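Local coordinates for conjugal transfer protein TRWB (Escherichia coli, PDB 1E9R) that probably couples ATP use to DNA transfer in bacterial conjugation, acting as a hexameric, ring-helicase-like coupling protein, at residues Arg155-Lys160 and Gly186-Thr191; Asp355-Leu360 and Val392-Ile397; Glu35-Val40 and Met47-Glu52; Ile86-Gly91 and Asn242-Trp247; Val266-Leu271 and Leu294-Asp299. All blocks are in the same frame, centred on the assembly; numbering follows the deposited sequence.

Contact 1 of 5, residues Arg155-Lys160 and Gly186-Thr191; sequences RETAKK and GFLEGT
With CG anti to the backbone N (chi1 -176°) and every later torsion extended, Lys160 runs straight from helix 141-163 to the end of helix 181-188. The CG of Phe187 is likewise anti to its own N (chi1 -177°), so the ring swings out and the two side chains meet tip to tip. Lys160 CD lies over one ring face, offset toward the rim and 3.6 Å from Phe187 CZ. Lys160 NZ sits over the ring too, 4.3 Å from the Phe187 ring centroid, in a cation-pi interaction. Lys160 NZ also gives Phe187 O a very short hydrogen bond of 2.5 Å, on a carbonyl lone pair. One residue thus grips the cation twice, and the helix-end carbonyl would probably stabilise its charge. Thr157 CG2 touches Phe187 CE2 obliquely at 3.9 Å, while Trp175 stacks on the ring. At the helix end, Leu188 to Thr191 form a type II turn in which Leu188 O accepts from both Thr191 N and Thr191 OG1. A lysine with cation-pi and CH-pi contacts over a phenylalanine face, its ammonium bonded to a main-chain carbonyl, joins two helices in the mostly helical part of the chain, consistent with the coupling protein's all-alpha domain.

Contact 2 of 5, residues Asp355-Leu360 and Val392-Ile397; sequences DMSLSL and VMPAEI
Ile397 aims its fully extended side chain at the flank of helix 350-360, CD1 ending 3.5 Å from Met356 CB and close over the backbone N of Ser357. Beside it Leu360 crosses Val392 obliquely, with Leu360 CD2 3.7 Å from Val392 CG2; the same Leu360 CD2 also reaches Ile397 CD1, so three branched side chains close an apolar wedge. Next to these, Ser357 turns its OG anti to the backbone N (chi1 168°), placing it toward the incoming loop. Ser357 OG donates to Val392 O at 2.8 Å, in the carbonyl plane, and is also hydrogen-bonded to Arg390 NH1. Pro394 leans its ring on the same serine, Pro394 CG lying 3.5 Å from Ser357 CB. Water 1 adds a second link, donating to Ser357 O and accepting from Val392 N. An alanine in place of Ser357 would lose the bonds to Val392 O and Arg390 and would probably leave the loop before helix 394-398 less firmly held.

Met393 is the N-cap of that helix, and its N donates to Glu396 OE2, in the first turn, at 2.9 Å and nearly straight (171°). The apolar side chains and the buried, bonded serine hydroxyl probably hold this loop against helix 350-360, while the Glu396 carboxylate, salt-bridged to Arg19 of a neighbouring subunit, links the helix start to the hexamer interface.

Contact 3 of 5, residues Glu35-Val40 and Met47-Glu52; sequences EKAKQV and MPRDAE
The guanidinium of Arg49 has Lys38 N at its edge, in plane, while Lys38 O and Ala37 CB approach it obliquely, Ala37 CB lying 3.6 Å from Arg49 NE. Lys38 O is 3.0 Å from Arg49 NE; it accepts a hydrogen bond from Arg80. The carboxylate of Glu35 is turned 50° from the guanidinium plane and crosses the arginine lower down, against its aliphatic part, with Glu35 OE2 3.7 Å from Arg49 CG. Its OE1 accepts a weak bond from Arg49 N at 3.3 Å, and water 2 donates to it while linking on to Asp50 N and OD2. A leucine in place of Arg49 would lose the guanidinium beside Lys38 O and Ala37 CB and would probably leave segment 35-40 less firmly held. Farther along, the two segments converge on the foot of a small beta hairpin, strands 41-42 and 45-46, where Met47 N donates to Val40 O at 2.9 Å and 170°, nearly along the C=O axis. Val40 CG2 packs alongside Met47 CB at 3.9 Å. Gln39, extended beyond CG, sends NE2 to Met47 O in a weak bond. Water 3 accepts from Val40 N and donates to Met47 O and to Glu52 OE2, a carboxylate fixed by salt bridges to Arg310 and Arg80.

Contact 4 of 5, residues Ile86-Gly91 and Asn242-Trp247; sequences IVDPNG and NLFITW
Strands 83-89 and 243-247 are parallel neighbours in the central sheet of a RecA-like P-loop NTPase domain; over 86-89 and 243-247 the axes cross at -29°. The pairing is tight and regular in the buried stretch from Ile86 to Asp88. Ile86 N donates to Leu243 O at 2.8 Å almost along the C=O axis, and Ile86 O accepts from Ile245 N equally directly. Asp88 N then reaches Ile245 O at 2.7 Å from above the carbonyl plane. Ile86 and Phe244 lie side by side on the face lined by helix 92-97, Ile86 CD1 3.9 Å from Phe244 CE2. Asp88 points to that face as well, its carboxylate oxygens held by the backbone N atoms of Met93 and Leu94.

Toward the partly exposed C-terminal ends the strand pairing loosens, though Asn90 N still bonds Trp247 O at 2.8 Å and Trp247 packs closely. Its crowded first torsion (chi1 71°) folds the indole back over strand 83-89 on the face of helix 252-269. Pro89 CA sits over the six-membered ring in a CH-pi contact, whereas Val87 CG1 meets the indole at its edge, 3.5 Å from Trp247 CH2. The turn from Asp88 to Gly91 brings Gly91 CA to 3.5 Å from Thr246 CG2.

Contact 5 of 5, residues Val266-Leu271 and Leu294-Asp299; sequences VCTSIL and LASLAD
Helices 252-269 and 297-303 belong to successive beta-alpha-beta units of the RecA-like domain, the first following strand 243-247 and the second linking the adjacent parallel strands 281-285 and 309-315. Here the end of the first helix meets the loop and opening turn of the second, the backbones coming nearest at Cys267 and Leu297.

The apolar contacts centre on Cys267. Its SG is anti to the carbonyl carbon (chi1 -65°), which carries the sulfur along the start of the second helix, 4.0 Å from Leu297 CA and slightly farther from Leu297 CD2. Cys267 CB meanwhile rests against Ser296 CB at 3.9 Å. Leu271 adds a lighter touch, its CD2 4.4 Å from Asp299 CB, and also packs on Asp250 of a neighbouring subunit.

Polar groups gather round Ser296. Thr268 OG1 lies 3.0 Å from Ser296 OG, and the threonine hydroxyl is hydrogen-bonded one turn back to Asp264 O. A first torsion of -31°, well short of a staggered position, accompanies that placement of the threonine. Asp264 serves the loop too, its OD1 accepting from Ser296 N, so Asp264 probably helps to place both Thr268 and the Ser296 backbone.

A water bridges the two backbones. Water 4 spends both protons on the link, donating to Cys267 O and to Ser296 O, each at 2.9 Å.

How the contacts relate
From the N terminus, contact 3 comes first, closing the short loop of the hairpin that leads into strand 56-59 of the central sheet. Contact 4 then opens at 86-91 and closes 150 residues later, joining neighbouring strands across a mostly helical excursion; contact 1 lies wholly within that excursion, about 34 Å from contact 4 between centres. Contact 5 follows, tying the helix after strand 243-247 to the one after strand 281-285; its nearest atoms are about 5 Å from contact 4. Contact 2 comes last, closing the arm of strands 362-368 and 384-390 on the far side of the chain's centre from contact 1. None cross.

Contact 1 of 5, residues Arg155-Lys160 and Gly186-Thr191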
# COMPACT_ATOMS: atom_id res chain seq x y z
N ARG B 155 30.45 1.16 -17.98
CA ARG B 155 30.73 1.80 -19.26
C ARG B 155 32.01 2.64 -19.31
O ARG B 155 32.69 2.65 -20.34
CB ARG B 155 29.52 2.63 -19.72
CG ARG B 155 29.31 3.96 -19.05
CD ARG B 155 28.11 4.67 -19.65
NE ARG B 155 26.89 4.40 -18.91
CZ ARG B 155 26.44 5.17 -17.92
NH1 ARG B 155 27.12 6.25 -17.56
NH2 ARG B 155 25.33 4.85 -17.27
N GLU B 156 32.36 3.31 -18.22
CA GLU B 156 33.59 4.10 -18.20
C GLU B 156 34.83 3.22 -18.11
O GLU B 156 35.82 3.47 -18.80
CB GLU B 156 33.56 5.11 -17.06
CG GLU B 156 32.58 6.26 -17.29
CD GLU B 156 32.76 6.92 -18.66
OE1 GLU B 156 33.87 7.41 -18.96
OE2 GLU B 156 31.78 6.97 -19.43
N THR B 157 34.79 2.19 -17.27
CA THR B 157 35.93 1.29 -17.13
C THR B 157 36.18 0.56 -18.45
O THR B 157 37.29 0.56 -18.96
CB THR B 157 35.70 0.23 -16.03
OG1 THR B 157 35.50 0.89 -14.78
CG2 THR B 157 36.90 -0.70 -15.91
N ALA B 158 35.13 -0.03 -19.00
CA ALA B 158 35.22 -0.76 -20.26
C ALA B 158 35.66 0.15 -21.39
O ALA B 158 36.46 -0.25 -22.23
CB ALA B 158 33.88 -1.41 -20.59
N LYS B 159 35.13 1.37 -21.42
CA LYS B 159 35.49 2.33 -22.47
C LYS B 159 36.99 2.62 -22.47
O LYS B 159 37.60 2.74 -23.54
CB LYS B 159 34.71 3.63 -22.28
CG LYS B 159 34.77 4.56 -23.47
CD LYS B 159 34.17 5.93 -23.14
CE LYS B 159 32.70 5.85 -22.67
NZ LYS B 159 32.10 7.20 -22.38
N LYS B 160 37.58 2.74 -21.29
CA LYS B 160 39.02 3.02 -21.16
C LYS B 160 39.88 1.81 -21.54
O LYS B 160 40.90 1.96 -22.21
CB LYS B 160 39.36 3.46 -19.73
CG LYS B 160 40.81 3.86 -19.55
CD LYS B 160 41.08 4.51 -18.19
CE LYS B 160 42.56 4.85 -18.01
NZ LYS B 160 42.83 5.55 -16.72
N GLY B 186 42.06 5.78 -9.17
CA GLY B 186 43.14 6.23 -10.02
C GLY B 186 42.93 5.82 -11.46
O GLY B 186 43.19 6.59 -12.39
N PHE B 187 42.47 4.58 -11.66
CA PHE B 187 42.21 4.09 -13.00
C PHE B 187 41.14 4.95 -13.65
O PHE B 187 41.22 5.30 -14.83
CB PHE B 187 41.74 2.65 -12.98
CG PHE B 187 41.54 2.08 -14.34
CD1 PHE B 187 42.62 1.68 -15.11
CD2 PHE B 187 40.27 2.00 -14.89
CE1 PHE B 187 42.45 1.21 -16.41
CE2 PHE B 187 40.08 1.53 -16.19
CZ PHE B 187 41.17 1.14 -16.95
N LEU B 188 40.12 5.30 -12.87
CA LEU B 188 39.02 6.13 -13.37
C LEU B 188 39.41 7.56 -13.69
O LEU B 188 38.70 8.24 -14.44
CB LEU B 188 37.87 6.13 -12.38
CG LEU B 188 37.09 4.81 -12.37
CD1 LEU B 188 36.04 4.85 -11.28
CD2 LEU B 188 36.45 4.60 -13.75
N GLU B 189 40.52 8.04 -13.14
CA GLU B 189 40.96 9.40 -13.43
C GLU B 189 41.06 9.53 -14.94
O GLU B 189 41.58 8.65 -15.62
CB GLU B 189 42.33 9.68 -12.81
CG GLU B 189 42.31 10.05 -11.35
CD GLU B 189 43.70 10.02 -10.74
OE1 GLU B 189 44.66 10.47 -11.42
OE2 GLU B 189 43.85 9.56 -9.59
N GLY B 190 40.54 10.62 -15.48
CA GLY B 190 40.59 10.79 -16.92
C GLY B 190 39.32 10.35 -17.60
O GLY B 190 39.11 10.62 -18.79
N THR B 191 38.45 9.65 -16.87
CA THR B 191 37.18 9.20 -17.43
C THR B 191 36.04 10.04 -16.87
O THR B 191 36.24 10.84 -15.94
CB THR B 191 36.87 7.73 -17.08
OG1 THR B 191 36.68 7.61 -15.67
CG2 THR B 191 38.02 6.84 -17.51

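Contact 2 of 5, residues Asp355-Leu360 and Val392-Ile397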
# COMPACT_ATOMS: atom_id res chain seq x y z
N ASP B 355 -8.22 -14.53 -13.92
CA ASP B 355 -7.49 -13.62 -14.81
C ASP B 355 -7.60 -14.13 -16.25
O ASP B 355 -7.94 -13.39 -17.17
CB ASP B 355 -6.02 -13.58 -14.33
CG ASP B 355 -5.14 -12.61 -15.11
OD1 ASP B 355 -5.63 -11.85 -15.98
OD2 ASP B 355 -3.92 -12.61 -14.84
N MET B 356 -7.31 -15.42 -16.43
CA MET B 356 -7.37 -16.04 -17.74
C MET B 356 -8.81 -16.04 -18.28
O MET B 356 -9.04 -15.77 -19.46
CB MET B 356 -6.80 -17.47 -17.67
CG MET B 356 -5.28 -17.49 -17.50
SD MET B 356 -4.36 -16.57 -18.85
CE MET B 356 -4.42 -14.76 -18.30
N SER B 357 -9.77 -16.33 -17.41
CA SER B 357 -11.17 -16.32 -17.79
C SER B 357 -11.56 -14.93 -18.30
O SER B 357 -12.14 -14.79 -19.38
CB SER B 357 -12.05 -16.69 -16.60
OG SER B 357 -13.41 -16.43 -16.86
N LEU B 358 -11.23 -13.92 -17.51
CA LEU B 358 -11.53 -12.53 -17.85
C LEU B 358 -10.85 -12.16 -19.17
O LEU B 358 -11.46 -11.52 -20.02
CB LEU B 358 -11.03 -11.59 -16.75
CG LEU B 358 -11.68 -10.23 -16.49
CD1 LEU B 358 -10.60 -9.20 -16.24
CD2 LEU B 358 -12.55 -9.80 -17.64
N SER B 359 -9.58 -12.55 -19.33
CA SER B 359 -8.83 -12.25 -20.56
C SER B 359 -9.55 -12.81 -21.79
O SER B 359 -9.60 -12.14 -22.83
CB SER B 359 -7.42 -12.85 -20.49
OG SER B 359 -6.63 -12.24 -19.48
N LEU B 360 -10.07 -14.03 -21.66
CA LEU B 360 -10.80 -14.66 -22.75
C LEU B 360 -12.04 -13.81 -23.04
O LEU B 360 -12.44 -13.65 -24.18
CB LEU B 360 -11.17 -16.10 -22.37
CG LEU B 360 -10.28 -17.24 -22.92
CD1 LEU B 360 -8.95 -16.72 -23.37
CD2 LEU B 360 -10.08 -18.29 -21.86
N VAL B 392 -15.52 -18.62 -21.24
CA VAL B 392 -14.82 -19.70 -20.53
C VAL B 392 -14.80 -19.36 -19.05
O VAL B 392 -14.28 -18.31 -18.67
CB VAL B 392 -13.35 -19.82 -21.00
CG1 VAL B 392 -12.68 -20.98 -20.29
CG2 VAL B 392 -13.30 -20.00 -22.51
N MET B 393 -15.36 -20.24 -18.23
CA MET B 393 -15.41 -20.04 -16.78
C MET B 393 -14.06 -20.30 -16.13
O MET B 393 -13.28 -21.11 -16.62
CB MET B 393 -16.43 -20.98 -16.14
CG MET B 393 -17.81 -20.42 -15.95
SD MET B 393 -18.91 -21.69 -15.30
CE MET B 393 -18.62 -21.60 -13.52
N PRO B 394 -13.77 -19.61 -15.02
CA PRO B 394 -12.49 -19.85 -14.36
C PRO B 394 -12.35 -21.34 -14.03
O PRO B 394 -11.27 -21.91 -14.16
CB PRO B 394 -12.59 -18.98 -13.11
CG PRO B 394 -13.38 -17.80 -13.61
CD PRO B 394 -14.48 -18.48 -14.40
N ALA B 395 -13.46 -21.95 -13.61
CA ALA B 395 -13.51 -23.38 -13.27
C ALA B 395 -13.25 -24.29 -14.47
O ALA B 395 -12.76 -25.41 -14.31
CB ALA B 395 -14.86 -23.73 -12.66
N GLU B 396 -13.58 -23.81 -15.66
CA GLU B 396 -13.34 -24.59 -16.87
C GLU B 396 -11.84 -24.60 -17.15
O GLU B 396 -11.29 -25.58 -17.68
CB GLU B 396 -14.06 -23.97 -18.07
CG GLU B 396 -15.57 -24.03 -18.04
CD GLU B 396 -16.16 -23.56 -19.36
OE1 GLU B 396 -15.98 -24.25 -20.39
OE2 GLU B 396 -16.79 -22.48 -19.37
N ILE B 397 -11.18 -23.50 -16.81
CA ILE B 397 -9.74 -23.37 -17.01
C ILE B 397 -8.98 -24.22 -15.99
O ILE B 397 -7.92 -24.80 -16.29
CB ILE B 397 -9.31 -21.88 -16.90
CG1 ILE B 397 -9.91 -21.09 -18.07
CG2 ILE B 397 -7.80 -21.76 -16.90
CD1 ILE B 397 -9.58 -19.62 -18.07
O HOH W 1 -14.18 -16.13 -20.76

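Contact 3 of 5, residues Glu35-Val40 and Met47-Glu52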
# COMPACT_ATOMS: atom_id res chain seq x y z
N GLU B 35 -4.55 -19.03 -44.69
CA GLU B 35 -4.19 -18.01 -45.64
C GLU B 35 -3.40 -18.59 -46.80
O GLU B 35 -2.87 -19.71 -46.73
CB GLU B 35 -3.40 -16.95 -44.90
CG GLU B 35 -2.90 -15.79 -45.71
CD GLU B 35 -2.31 -14.71 -44.81
OE1 GLU B 35 -2.47 -14.82 -43.57
OE2 GLU B 35 -1.69 -13.75 -45.35
N LYS B 36 -3.32 -17.81 -47.87
CA LYS B 36 -2.62 -18.20 -49.08
C LYS B 36 -1.15 -18.47 -48.82
O LYS B 36 -0.66 -19.59 -49.04
CB LYS B 36 -2.79 -17.10 -50.14
CG LYS B 36 -3.68 -15.91 -49.70
CD LYS B 36 -5.14 -16.33 -49.44
CE LYS B 36 -6.02 -15.15 -49.06
NZ LYS B 36 -5.46 -14.44 -47.90
N ALA B 37 -0.44 -17.46 -48.32
CA ALA B 37 0.98 -17.57 -48.02
C ALA B 37 1.31 -18.72 -47.08
O ALA B 37 0.41 -19.33 -46.48
CB ALA B 37 1.49 -16.27 -47.43
N LYS B 38 2.60 -19.03 -46.97
CA LYS B 38 3.06 -20.10 -46.09
C LYS B 38 2.94 -19.57 -44.66
O LYS B 38 3.38 -18.45 -44.38
CB LYS B 38 4.51 -20.44 -46.43
CG LYS B 38 4.78 -21.92 -46.50
CD LYS B 38 4.25 -22.64 -45.28
CE LYS B 38 4.52 -24.13 -45.36
NZ LYS B 38 5.98 -24.41 -45.48
N GLN B 39 2.35 -20.36 -43.77
CA GLN B 39 2.13 -19.94 -42.38
C GLN B 39 2.69 -20.89 -41.32
O GLN B 39 2.93 -22.08 -41.58
CB GLN B 39 0.63 -19.78 -42.11
CG GLN B 39 -0.11 -18.73 -42.93
CD GLN B 39 -1.63 -18.84 -42.78
OE1 GLN B 39 -2.24 -19.80 -43.23
NE2 GLN B 39 -2.24 -17.85 -42.13
N VAL B 40 2.89 -20.36 -40.12
CA VAL B 40 3.37 -21.15 -38.98
C VAL B 40 2.10 -21.53 -38.21
O VAL B 40 1.07 -20.87 -38.37
CB VAL B 40 4.32 -20.33 -38.08
CG1 VAL B 40 5.56 -19.92 -38.89
CG2 VAL B 40 3.60 -19.09 -37.55
N MET B 47 -1.38 -19.39 -38.05
CA MET B 47 -1.32 -18.06 -37.50
C MET B 47 -1.43 -16.98 -38.57
O MET B 47 -0.72 -17.00 -39.56
CB MET B 47 -0.01 -17.92 -36.72
CG MET B 47 0.30 -16.52 -36.24
SD MET B 47 1.56 -16.55 -34.95
CE MET B 47 1.07 -15.09 -34.02
N PRO B 48 -2.37 -16.04 -38.38
CA PRO B 48 -2.54 -14.97 -39.35
C PRO B 48 -1.19 -14.30 -39.53
O PRO B 48 -0.55 -13.92 -38.55
CB PRO B 48 -3.54 -14.05 -38.67
CG PRO B 48 -4.40 -15.01 -37.93
CD PRO B 48 -3.41 -15.98 -37.34
N ARG B 49 -0.76 -14.18 -40.77
CA ARG B 49 0.53 -13.57 -41.08
C ARG B 49 0.71 -12.21 -40.43
O ARG B 49 1.78 -11.90 -39.92
CB ARG B 49 0.68 -13.43 -42.59
CG ARG B 49 1.21 -14.65 -43.30
CD ARG B 49 2.71 -14.56 -43.39
NE ARG B 49 3.22 -15.45 -44.42
CZ ARG B 49 4.45 -15.38 -44.91
NH1 ARG B 49 5.27 -14.44 -44.46
NH2 ARG B 49 4.85 -16.25 -45.83
N ASP B 50 -0.34 -11.39 -40.45
CA ASP B 50 -0.29 -10.05 -39.89
C ASP B 50 -0.19 -10.06 -38.36
O ASP B 50 0.08 -9.03 -37.74
CB ASP B 50 -1.52 -9.24 -40.33
CG ASP B 50 -2.84 -9.83 -39.81
OD1 ASP B 50 -3.04 -9.90 -38.58
OD2 ASP B 50 -3.69 -10.23 -40.64
N ALA B 51 -0.42 -11.23 -37.77
CA ALA B 51 -0.37 -11.37 -36.33
C ALA B 51 1.05 -11.69 -35.87
O ALA B 51 1.44 -11.37 -34.75
CB ALA B 51 -1.32 -12.47 -35.90
N GLU B 52 1.82 -12.32 -36.75
CA GLU B 52 3.19 -12.70 -36.42
C GLU B 52 4.05 -11.62 -35.76
O GLU B 52 4.63 -11.85 -34.70
CB GLU B 52 3.90 -13.21 -37.67
CG GLU B 52 3.45 -14.57 -38.09
CD GLU B 52 4.10 -14.99 -39.38
OE1 GLU B 52 5.18 -14.46 -39.69
OE2 GLU B 52 3.52 -15.84 -40.08
O HOH W 2 -2.72 -11.99 -42.18
O HOH W 3 1.76 -17.51 -40.20

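Contact 4 of 5, residues Ile86-Gly91 and Asn242-Trp247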
# COMPACT_ATOMS: atom_id res chain seq x y z
N ILE B 86 16.54 -18.68 -30.13
CA ILE B 86 15.77 -19.46 -29.17
C ILE B 86 16.43 -19.56 -27.80
O ILE B 86 17.59 -19.97 -27.69
CB ILE B 86 15.55 -20.90 -29.70
CG1 ILE B 86 14.86 -20.84 -31.06
CG2 ILE B 86 14.72 -21.70 -28.72
CD1 ILE B 86 14.75 -22.20 -31.75
N VAL B 87 15.69 -19.17 -26.77
CA VAL B 87 16.17 -19.27 -25.39
C VAL B 87 15.82 -20.73 -25.14
O VAL B 87 14.66 -21.09 -24.88
CB VAL B 87 15.41 -18.31 -24.47
CG1 VAL B 87 15.84 -18.50 -23.03
CG2 VAL B 87 15.68 -16.88 -24.90
N ASP B 88 16.84 -21.57 -25.27
CA ASP B 88 16.67 -23.01 -25.20
C ASP B 88 17.23 -23.73 -23.98
O ASP B 88 18.40 -24.10 -23.93
CB ASP B 88 17.26 -23.58 -26.50
CG ASP B 88 17.01 -25.05 -26.66
OD1 ASP B 88 15.96 -25.56 -26.21
OD2 ASP B 88 17.89 -25.69 -27.27
N PRO B 89 16.38 -23.96 -22.97
CA PRO B 89 16.77 -24.66 -21.75
C PRO B 89 17.20 -26.09 -22.04
O PRO B 89 16.47 -26.83 -22.69
CB PRO B 89 15.51 -24.62 -20.91
CG PRO B 89 14.81 -23.39 -21.43
CD PRO B 89 15.00 -23.48 -22.89
N ASN B 90 18.37 -26.48 -21.55
CA ASN B 90 18.87 -27.83 -21.75
C ASN B 90 19.11 -28.20 -23.20
O ASN B 90 19.19 -29.38 -23.54
CB ASN B 90 17.90 -28.85 -21.14
CG ASN B 90 17.73 -28.65 -19.67
OD1 ASN B 90 18.70 -28.62 -18.92
ND2 ASN B 90 16.48 -28.52 -19.23
N GLY B 91 19.22 -27.20 -24.07
CA GLY B 91 19.46 -27.46 -25.48
C GLY B 91 18.49 -28.41 -26.16
O GLY B 91 18.85 -29.06 -27.15
N ASN B 242 20.53 -19.88 -37.17
CA ASN B 242 19.67 -19.63 -36.03
C ASN B 242 20.57 -19.63 -34.80
O ASN B 242 21.64 -20.23 -34.82
CB ASN B 242 18.61 -20.72 -35.91
CG ASN B 242 17.71 -20.79 -37.13
OD1 ASN B 242 17.33 -19.76 -37.69
ND2 ASN B 242 17.37 -22.00 -37.54
N LEU B 243 20.13 -18.96 -33.74
CA LEU B 243 20.91 -18.88 -32.52
C LEU B 243 20.22 -19.62 -31.37
O LEU B 243 19.07 -19.34 -31.06
CB LEU B 243 21.12 -17.42 -32.14
CG LEU B 243 22.35 -17.05 -31.31
CD1 LEU B 243 22.23 -15.60 -30.89
CD2 LEU B 243 22.46 -17.93 -30.09
N PHE B 244 20.93 -20.55 -30.74
CA PHE B 244 20.36 -21.28 -29.62
C PHE B 244 21.10 -20.90 -28.35
O PHE B 244 22.30 -21.16 -28.23
CB PHE B 244 20.50 -22.78 -29.78
CG PHE B 244 19.75 -23.33 -30.94
CD1 PHE B 244 20.25 -23.20 -32.23
CD2 PHE B 244 18.55 -24.00 -30.74
CE1 PHE B 244 19.55 -23.73 -33.32
CE2 PHE B 244 17.85 -24.54 -31.81
CZ PHE B 244 18.35 -24.41 -33.11
N ILE B 245 20.38 -20.27 -27.42
CA ILE B 245 20.95 -19.88 -26.14
C ILE B 245 20.55 -20.98 -25.17
O ILE B 245 19.42 -21.04 -24.70
CB ILE B 245 20.39 -18.53 -25.65
CG1 ILE B 245 20.84 -17.42 -26.61
CG2 ILE B 245 20.86 -18.24 -24.23
CD1 ILE B 245 20.25 -16.07 -26.31
N THR B 246 21.50 -21.87 -24.90
CA THR B 246 21.25 -23.01 -24.04
C THR B 246 21.97 -22.91 -22.71
O THR B 246 22.82 -22.04 -22.51
CB THR B 246 21.72 -24.30 -24.73
OG1 THR B 246 23.14 -24.26 -24.87
CG2 THR B 246 21.07 -24.45 -26.11
N TRP B 247 21.63 -23.83 -21.81
CA TRP B 247 22.24 -23.91 -20.49
C TRP B 247 21.65 -25.11 -19.78
O TRP B 247 20.50 -25.47 -20.01
CB TRP B 247 21.99 -22.62 -19.69
CG TRP B 247 20.57 -22.45 -19.23
CD1 TRP B 247 20.04 -22.88 -18.04
CD2 TRP B 247 19.49 -21.84 -19.95
NE1 TRP B 247 18.70 -22.57 -17.98
CE2 TRP B 247 18.34 -21.93 -19.14
CE3 TRP B 247 19.39 -21.22 -21.20
CZ2 TRP B 247 17.10 -21.44 -19.55
CZ3 TRP B 247 18.16 -20.73 -21.60
CH2 TRP B 247 17.03 -20.84 -20.77

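Contact 5 of 5, residues Val266-Leu271 and Leu294-Asp299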
# COMPACT_ATOMS: atom_id res chain seq x y z
N VAL B 266 19.89 -8.84 -28.22
CA VAL B 266 19.10 -9.08 -29.42
C VAL B 266 18.01 -8.02 -29.56
O VAL B 266 17.83 -7.45 -30.63
CB VAL B 266 18.42 -10.48 -29.40
CG1 VAL B 266 17.43 -10.59 -30.56
CG2 VAL B 266 19.48 -11.56 -29.52
N CYS B 267 17.30 -7.74 -28.47
CA CYS B 267 16.24 -6.75 -28.50
C CYS B 267 16.67 -5.33 -28.88
O CYS B 267 15.95 -4.65 -29.59
CB CYS B 267 15.53 -6.73 -27.15
SG CYS B 267 14.66 -8.29 -26.77
N THR B 268 17.84 -4.89 -28.43
CA THR B 268 18.30 -3.54 -28.76
C THR B 268 18.87 -3.47 -30.15
O THR B 268 18.68 -2.50 -30.88
CB THR B 268 19.45 -3.03 -27.87
OG1 THR B 268 19.34 -3.60 -26.57
CG2 THR B 268 19.39 -1.53 -27.77
N SER B 269 19.61 -4.51 -30.51
CA SER B 269 20.28 -4.57 -31.79
C SER B 269 19.39 -4.56 -33.03
O SER B 269 19.74 -3.91 -34.01
CB SER B 269 21.22 -5.78 -31.82
OG SER B 269 22.27 -5.60 -30.89
N ILE B 270 18.25 -5.25 -32.99
CA ILE B 270 17.37 -5.27 -34.16
C ILE B 270 16.90 -3.87 -34.52
O ILE B 270 16.58 -3.60 -35.68
CB ILE B 270 16.14 -6.14 -33.93
CG1 ILE B 270 15.31 -5.53 -32.81
CG2 ILE B 270 16.55 -7.57 -33.62
CD1 ILE B 270 13.90 -6.02 -32.78
N LEU B 271 16.85 -2.98 -33.54
CA LEU B 271 16.41 -1.61 -33.75
C LEU B 271 17.43 -0.84 -34.56
O LEU B 271 17.17 0.28 -35.02
CB LEU B 271 16.20 -0.92 -32.41
CG LEU B 271 14.81 -0.89 -31.79
CD1 LEU B 271 14.12 -2.21 -31.95
CD2 LEU B 271 14.94 -0.50 -30.33
N LEU B 294 14.36 -7.04 -18.23
CA LEU B 294 15.03 -6.54 -19.43
C LEU B 294 14.75 -5.07 -19.73
O LEU B 294 13.62 -4.60 -19.63
CB LEU B 294 14.66 -7.41 -20.63
CG LEU B 294 14.89 -8.90 -20.40
CD1 LEU B 294 14.54 -9.66 -21.66
CD2 LEU B 294 16.34 -9.15 -20.02
N ALA B 295 15.80 -4.36 -20.13
CA ALA B 295 15.69 -2.94 -20.43
C ALA B 295 15.14 -2.63 -21.82
O ALA B 295 14.52 -1.58 -22.02
CB ALA B 295 17.05 -2.28 -20.26
N SER B 296 15.35 -3.54 -22.77
CA SER B 296 14.93 -3.29 -24.15
C SER B 296 13.82 -4.16 -24.70
O SER B 296 13.36 -3.92 -25.81
CB SER B 296 16.14 -3.44 -25.08
OG SER B 296 17.27 -2.80 -24.52
N LEU B 297 13.39 -5.16 -23.94
CA LEU B 297 12.32 -6.03 -24.42
C LEU B 297 11.09 -5.23 -24.85
O LEU B 297 10.56 -5.45 -25.94
CB LEU B 297 11.91 -7.01 -23.33
CG LEU B 297 11.41 -8.39 -23.77
CD1 LEU B 297 10.50 -8.94 -22.69
CD2 LEU B 297 10.69 -8.31 -25.10
N ALA B 298 10.65 -4.30 -24.00
CA ALA B 298 9.47 -3.48 -24.28
C ALA B 298 9.53 -2.74 -25.60
O ALA B 298 8.58 -2.77 -26.37
CB ALA B 298 9.26 -2.49 -23.15
N ASP B 299 10.64 -2.06 -25.86
CA ASP B 299 10.76 -1.33 -27.12
C ASP B 299 10.80 -2.29 -28.31
O ASP B 299 10.29 -1.98 -29.38
CB ASP B 299 12.01 -0.47 -27.10
CG ASP B 299 11.98 0.57 -26.01
OD1 ASP B 299 10.98 1.32 -25.93
OD2 ASP B 299 12.97 0.64 -25.24
O HOH W 4 14.83 -2.51 -27.94